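PDB 5I2U: cellulase from Soil metagenome, which probably hydrolyses the beta-1,4-glycosidic bonds of cellulose as a halotolerant glycoside hydrolase of family 5. Local coordinates for residues A[166-180]-A[197-211]. Sequence-based numbering, arbitrary orientation.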
loop_
_atom_site.group_PDB
_atom_site.type_symbol
_atom_site.label_atom_id
_atom_site.label_comp_id
_atom_site.label_asym_id
_atom_site.label_seq_id
_atom_site.Cartn_x
_atom_site.Cartn_y
_atom_site.Cartn_z
ATOM N N TYR A 166 -3.612 -7.672 16.994
ATOM C CA TYR A 166 -3.704 -8.791 17.942
ATOM C C TYR A 166 -4.943 -9.646 17.613
ATOM O O TYR A 166 -6.035 -9.475 18.179
ATOM C CB TYR A 166 -3.711 -8.258 19.378
ATOM C CG TYR A 166 -2.654 -7.192 19.623
ATOM C CD1 TYR A 166 -1.316 -7.535 19.856
ATOM C CD2 TYR A 166 -2.992 -5.836 19.607
ATOM C CE1 TYR A 166 -0.351 -6.554 20.085
ATOM C CE2 TYR A 166 -2.039 -4.854 19.830
ATOM C CZ TYR A 166 -0.720 -5.216 20.070
ATOM O OH TYR A 166 0.213 -4.226 20.274
ATOM N N PHE A 167 -4.752 -10.530 16.637
ATOM C CA PHE A 167 -5.787 -11.426 16.133
ATOM C C PHE A 167 -5.120 -12.735 15.760
ATOM O O PHE A 167 -3.913 -12.776 15.499
ATOM C CB PHE A 167 -6.446 -10.865 14.869
ATOM C CG PHE A 167 -7.243 -9.612 15.091
ATOM C CD1 PHE A 167 -6.637 -8.368 15.013
ATOM C CD2 PHE A 167 -8.605 -9.675 15.332
ATOM C CE1 PHE A 167 -7.374 -7.203 15.203
ATOM C CE2 PHE A 167 -9.356 -8.520 15.523
ATOM C CZ PHE A 167 -8.738 -7.278 15.460
ATOM N N GLU A 168 -5.916 -13.798 15.741
ATOM C CA GLU A 168 -5.499 -15.059 15.154
ATOM C C GLU A 168 -5.725 -14.927 13.646
ATOM O O GLU A 168 -6.657 -14.248 13.210
ATOM C CB GLU A 168 -6.295 -16.239 15.736
ATOM C CG GLU A 168 -5.408 -17.444 16.119
ATOM C CD GLU A 168 -4.450 -17.099 17.246
ATOM O OE1 GLU A 168 -4.932 -16.554 18.262
ATOM O OE2 GLU A 168 -3.220 -17.339 17.102
ATOM N N TRP A 169 -4.882 -15.580 12.854
ATOM C CA TRP A 169 -5.009 -15.544 11.399
ATOM C C TRP A 169 -6.392 -15.997 10.920
ATOM O O TRP A 169 -6.932 -15.422 9.975
ATOM C CB TRP A 169 -3.902 -16.375 10.729
ATOM C CG TRP A 169 -4.184 -16.727 9.292
ATOM C CD1 TRP A 169 -4.292 -17.982 8.769
ATOM C CD2 TRP A 169 -4.429 -15.818 8.207
ATOM N NE1 TRP A 169 -4.578 -17.913 7.426
ATOM C CE2 TRP A 169 -4.677 -16.598 7.055
ATOM C CE3 TRP A 169 -4.475 -14.420 8.098
ATOM C CZ2 TRP A 169 -4.954 -16.027 5.805
ATOM C CZ3 TRP A 169 -4.754 -13.849 6.849
ATOM C CH2 TRP A 169 -4.990 -14.654 5.722
ATOM N N GLU A 170 -6.959 -17.014 11.574
ATOM C CA GLU A 170 -8.302 -17.522 11.236
ATOM C C GLU A 170 -9.368 -16.416 11.208
ATOM O O GLU A 170 -10.203 -16.378 10.304
ATOM C CB GLU A 170 -8.735 -18.642 12.201
ATOM N N GLU A 171 -9.339 -15.528 12.198
ATOM C CA GLU A 171 -10.306 -14.421 12.281
ATOM C C GLU A 171 -10.119 -13.390 11.144
ATOM O O GLU A 171 -11.099 -12.800 10.654
ATOM C CB GLU A 171 -10.192 -13.735 13.639
ATOM C CG GLU A 171 -11.310 -12.750 13.949
ATOM C CD GLU A 171 -11.238 -12.189 15.361
ATOM O OE1 GLU A 171 -10.373 -12.621 16.161
ATOM O OE2 GLU A 171 -12.052 -11.297 15.680
ATOM N N VAL A 172 -8.864 -13.192 10.739
ATOM C CA VAL A 172 -8.532 -12.277 9.661
ATOM C C VAL A 172 -8.844 -12.913 8.302
ATOM O O VAL A 172 -9.253 -12.223 7.369
ATOM C CB VAL A 172 -7.046 -11.819 9.733
ATOM C CG1 VAL A 172 -6.712 -10.863 8.585
ATOM C CG2 VAL A 172 -6.758 -11.145 11.073
ATOM N N LYS A 173 -8.638 -14.221 8.190
ATOM C CA LYS A 173 -9.004 -14.969 6.974
ATOM C C LYS A 173 -10.510 -14.937 6.716
ATOM O O LYS A 173 -10.927 -14.846 5.572
ATOM C CB LYS A 173 -8.533 -16.426 7.075
ATOM C CG LYS A 173 -8.640 -17.251 5.794
ATOM C CD LYS A 173 -8.470 -18.731 6.104
ATOM C CE LYS A 173 -8.454 -19.587 4.854
ATOM N NZ LYS A 173 -8.985 -20.953 5.123
ATOM N N THR A 174 -11.311 -15.046 7.776
ATOM C CA THR A 174 -12.773 -15.018 7.661
ATOM C C THR A 174 -13.232 -13.657 7.170
ATOM O O THR A 174 -13.979 -13.568 6.204
ATOM C CB THR A 174 -13.449 -15.337 9.008
ATOM O OG1 THR A 174 -12.909 -16.560 9.543
ATOM C CG2 THR A 174 -14.972 -15.477 8.845
ATOM N N TYR A 175 -12.765 -12.605 7.838
ATOM C CA TYR A 175 -12.978 -11.224 7.403
ATOM C C TYR A 175 -12.636 -11.053 5.932
ATOM O O TYR A 175 -13.393 -10.449 5.162
ATOM C CB TYR A 175 -12.106 -10.294 8.259
ATOM C CG TYR A 175 -11.968 -8.836 7.825
ATOM C CD1 TYR A 175 -11.166 -8.472 6.731
ATOM C CD2 TYR A 175 -12.582 -7.819 8.545
ATOM C CE1 TYR A 175 -11.009 -7.147 6.352
ATOM C CE2 TYR A 175 -12.429 -6.482 8.172
ATOM C CZ TYR A 175 -11.636 -6.148 7.078
ATOM O OH TYR A 175 -11.477 -4.827 6.702
ATOM N N SER A 176 -11.487 -11.605 5.557
ATOM C CA SER A 176 -10.957 -11.466 4.207
ATOM C C SER A 176 -11.785 -12.215 3.167
ATOM O O SER A 176 -12.106 -11.653 2.119
ATOM C CB SER A 176 -9.498 -11.918 4.165
ATOM O OG SER A 176 -8.723 -11.024 4.930
ATOM N N GLU A 177 -12.113 -13.477 3.457
ATOM C CA GLU A 177 -13.041 -14.274 2.614
ATOM C C GLU A 177 -14.350 -13.511 2.380
ATOM O O GLU A 177 -14.800 -13.375 1.244
ATOM C CB GLU A 177 -13.345 -15.646 3.249
ATOM C CG GLU A 177 -12.201 -16.655 3.141
ATOM C CD GLU A 177 -12.298 -17.837 4.112
ATOM O OE1 GLU A 177 -13.063 -17.787 5.110
ATOM O OE2 GLU A 177 -11.581 -18.834 3.876
ATOM N N GLU A 178 -14.920 -12.975 3.456
ATOM C CA GLU A 178 -16.195 -12.267 3.376
ATOM C C GLU A 178 -16.148 -10.948 2.595
ATOM O O GLU A 178 -17.052 -10.668 1.818
ATOM C CB GLU A 178 -16.766 -12.048 4.775
ATOM C CG GLU A 178 -17.303 -13.330 5.394
ATOM C CD GLU A 178 -17.883 -13.136 6.785
ATOM O OE1 GLU A 178 -18.207 -11.994 7.159
ATOM O OE2 GLU A 178 -18.019 -14.150 7.504
ATOM N N VAL A 179 -15.084 -10.167 2.777
ATOM C CA VAL A 179 -14.900 -8.912 2.033
ATOM C C VAL A 179 -14.540 -9.187 0.580
ATOM O O VAL A 179 -15.061 -8.524 -0.328
ATOM C CB VAL A 179 -13.833 -8.007 2.704
ATOM C CG1 VAL A 179 -13.522 -6.789 1.848
ATOM C CG2 VAL A 179 -14.310 -7.565 4.086
ATOM N N ILE A 180 -13.640 -10.147 0.361
ATOM C CA ILE A 180 -13.292 -10.585 -1.006
ATOM C C ILE A 180 -14.547 -11.031 -1.759
ATOM O O ILE A 180 -14.733 -10.674 -2.931
ATOM C CB ILE A 180 -12.239 -11.731 -1.009
ATOM C CG1 ILE A 180 -10.854 -11.186 -0.618
ATOM C CG2 ILE A 180 -12.138 -12.423 -2.376
ATOM C CD1 ILE A 180 -9.894 -12.259 -0.137
ATOM N N PRO A 197 -2.036 -10.858 10.698
ATOM C CA PRO A 197 -1.806 -10.337 12.051
ATOM C C PRO A 197 -0.361 -9.944 12.346
ATOM O O PRO A 197 0.563 -10.318 11.607
ATOM C CB PRO A 197 -2.263 -11.484 12.973
ATOM C CG PRO A 197 -3.060 -12.399 12.118
ATOM C CD PRO A 197 -2.505 -12.256 10.735
ATOM N N HIS A 198 -0.204 -9.175 13.418
ATOM C CA HIS A 198 1.065 -8.565 13.799
ATOM C C HIS A 198 1.610 -7.672 12.687
ATOM O O HIS A 198 2.761 -7.796 12.277
ATOM C CB HIS A 198 2.078 -9.624 14.273
ATOM C CG HIS A 198 1.683 -10.281 15.557
ATOM N ND1 HIS A 198 1.165 -11.556 15.615
ATOM C CD2 HIS A 198 1.701 -9.824 16.832
ATOM C CE1 HIS A 198 0.891 -11.860 16.871
ATOM N NE2 HIS A 198 1.211 -10.828 17.630
ATOM N N TRP A 199 0.758 -6.760 12.222
ATOM C CA TRP A 199 1.135 -5.707 11.274
ATOM C C TRP A 199 1.664 -6.288 9.973
ATOM O O TRP A 199 2.701 -5.869 9.467
ATOM C CB TRP A 199 2.125 -4.737 11.954
ATOM C CG TRP A 199 1.583 -4.288 13.277
ATOM C CD1 TRP A 199 0.616 -3.343 13.481
ATOM C CD2 TRP A 199 1.906 -4.820 14.574
ATOM N NE1 TRP A 199 0.353 -3.218 14.822
ATOM C CE2 TRP A 199 1.128 -4.113 15.517
ATOM C CE3 TRP A 199 2.794 -5.805 15.030
ATOM C CZ2 TRP A 199 1.205 -4.361 16.894
ATOM C CZ3 TRP A 199 2.879 -6.055 16.399
ATOM C CH2 TRP A 199 2.083 -5.332 17.319
ATOM N N ASP A 200 0.929 -7.263 9.444
ATOM C CA ASP A 200 1.319 -8.004 8.241
ATOM C C ASP A 200 2.723 -8.634 8.357
ATOM O O ASP A 200 3.533 -8.531 7.432
ATOM C CB ASP A 200 1.207 -7.130 6.992
ATOM C CG ASP A 200 -0.063 -6.297 6.976
ATOM O OD1 ASP A 200 -1.163 -6.877 7.132
ATOM O OD2 ASP A 200 0.041 -5.059 6.810
ATOM N N GLN A 201 2.996 -9.273 9.500
ATOM C CA GLN A 201 4.226 -10.063 9.703
ATOM C C GLN A 201 3.991 -11.577 9.742
ATOM O O GLN A 201 4.932 -12.338 9.561
ATOM C CB GLN A 201 4.931 -9.632 10.988
ATOM C CG GLN A 201 5.470 -8.204 10.959
ATOM C CD GLN A 201 5.882 -7.696 12.325
ATOM O OE1 GLN A 201 6.143 -8.479 13.239
ATOM N NE2 GLN A 201 5.920 -6.378 12.482
ATOM N N ASP A 202 2.747 -12.021 9.930
ATOM C CA ASP A 202 2.451 -13.450 10.107
ATOM C C ASP A 202 2.122 -14.168 8.804
ATOM O O ASP A 202 1.114 -14.855 8.706
ATOM C CB ASP A 202 1.328 -13.640 11.128
ATOM C CG ASP A 202 1.714 -13.158 12.502
ATOM O OD1 ASP A 202 2.919 -12.946 12.730
ATOM O OD2 ASP A 202 0.822 -12.983 13.361
ATOM N N LEU A 203 3.013 -14.041 7.828
ATOM C CA LEU A 203 2.876 -14.732 6.555
ATOM C C LEU A 203 3.029 -16.244 6.698
ATOM O O LEU A 203 2.428 -16.994 5.936
ATOM C CB LEU A 203 3.907 -14.214 5.546
ATOM C CG LEU A 203 3.783 -12.764 5.085
ATOM C CD1 LEU A 203 4.997 -12.414 4.248
ATOM C CD2 LEU A 203 2.507 -12.533 4.294
ATOM N N HIS A 204 3.879 -16.678 7.626
ATOM C CA HIS A 204 3.979 -18.095 8.024
ATOM C C HIS A 204 2.643 -18.746 8.478
ATOM O O HIS A 204 2.443 -19.942 8.247
ATOM C CB HIS A 204 5.054 -18.276 9.108
ATOM C CG HIS A 204 4.651 -17.779 10.464
ATOM N ND1 HIS A 204 4.094 -16.534 10.675
ATOM C CD2 HIS A 204 4.745 -18.357 11.683
ATOM C CE1 HIS A 204 3.846 -16.375 11.961
ATOM N NE2 HIS A 204 4.233 -17.467 12.595
ATOM N N LEU A 205 1.744 -17.973 9.099
ATOM C CA LEU A 205 0.391 -18.453 9.401
ATOM C C LEU A 205 -0.461 -18.537 8.129
ATOM O O LEU A 205 -1.229 -19.481 7.945
ATOM C CB LEU A 205 -0.300 -17.564 10.440
ATOM C CG LEU A 205 0.269 -17.525 11.867
ATOM C CD1 LEU A 205 -0.710 -16.828 12.812
ATOM C CD2 LEU A 205 0.617 -18.914 12.403
ATOM N N VAL A 206 -0.317 -17.539 7.263
ATOM C CA VAL A 206 -0.963 -17.529 5.938
ATOM C C VAL A 206 -0.504 -18.732 5.100
ATOM O O VAL A 206 -1.318 -19.372 4.441
ATOM C CB VAL A 206 -0.685 -16.188 5.183
ATOM C CG1 VAL A 206 -1.074 -16.249 3.700
ATOM C CG2 VAL A 206 -1.381 -15.023 5.894
ATOM N N ALA A 207 0.798 -19.018 5.129
ATOM C CA ALA A 207 1.380 -20.153 4.389
ATOM C C ALA A 207 0.709 -21.486 4.737
ATOM O O ALA A 207 0.397 -22.273 3.845
ATOM C CB ALA A 207 2.882 -20.235 4.639
ATOM N N GLU A 208 0.451 -21.690 6.030
ATOM C CA GLU A 208 -0.205 -22.897 6.540
ATOM C C GLU A 208 -1.708 -23.003 6.244
ATOM O O GLU A 208 -2.221 -24.110 6.114
ATOM C CB GLU A 208 0.038 -23.022 8.049
ATOM C CG GLU A 208 1.433 -23.526 8.387
ATOM C CD GLU A 208 1.599 -25.001 8.052
ATOM O OE1 GLU A 208 0.900 -25.830 8.686
ATOM O OE2 GLU A 208 2.410 -25.326 7.152
ATOM N N ASP A 209 -2.392 -21.862 6.122
ATOM C CA ASP A 209 -3.846 -21.801 5.951
ATOM C C ASP A 209 -4.270 -20.661 4.975
ATOM O O ASP A 209 -4.924 -19.692 5.380
ATOM C CB ASP A 209 -4.470 -21.615 7.348
ATOM C CG ASP A 209 -5.999 -21.637 7.351
ATOM O OD1 ASP A 209 -6.626 -22.274 6.471
ATOM O OD2 ASP A 209 -6.573 -21.034 8.278
ATOM N N PRO A 210 -3.922 -20.775 3.686
ATOM C CA PRO A 210 -4.258 -19.697 2.744
ATOM C C PRO A 210 -5.717 -19.674 2.328
ATOM O O PRO A 210 -6.422 -20.669 2.480
ATOM C CB PRO A 210 -3.377 -20.008 1.528
ATOM C CG PRO A 210 -3.216 -21.485 1.569
ATOM C CD PRO A 210 -3.115 -21.825 3.040
ATOM N N ILE A 211 -6.141 -18.550 1.756
ATOM C CA ILE A 211 -7.475 -18.425 1.173
ATOM C C ILE A 211 -7.490 -19.177 -0.166
ATOM O O ILE A 211 -6.626 -18.966 -1.011
ATOM C CB ILE A 211 -7.870 -16.949 0.941
ATOM C CG1 ILE A 211 -7.813 -16.162 2.259
ATOM C CG2 ILE A 211 -9.276 -16.838 0.359
ATOM C CD1 ILE A 211 -7.847 -14.659 2.090
#
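In the TIM barrel of this family 5 cellulase, helix 169-186 and the loop before it, which follow the fourth barrel strand, pack on the chain leaving the fifth, and Trp169 and Asp209 illustrate how one indole can tie two such neighbours together. Trp169 NE1 gives a nearly straight hydrogen bond (163°) to Asp209 O, 2.7 Å away; the oxygen lies in the indole plane, whereas the donor stands above the carbonyl plane. The bond holds the buried indole by its NE1 edge, and carbon packs on both faces: Val206 CG2 sits 3.5 Å from the centroid of the six-membered ring in a CH-pi contact, and Lys173 CB lies toward the rim of the opposite face. CG of Trp169 is anti to the backbone N (chi1 163°), sending the indole across to helix 203-208. Pro197 CD meets another edge at Trp169 CE3. The edge of Trp199 meets the face of Tyr166 in an offset edge-to-face pair, planes 85° apart, with Trp199 CZ2 nearest Tyr166 OH. Farther along, Ile211 CD1 reaches Ser176 CB and Ile180 CD1. The extended Lys173 chain, whose CG packs on Ile211 CG1, brings Lys173 NZ to Asp209 OD1 (3.0 Å) from above the carboxylate plane in a salt bridge. Glu177 OE2 is a looser second partner of Lys173 NZ at 3.6 Å.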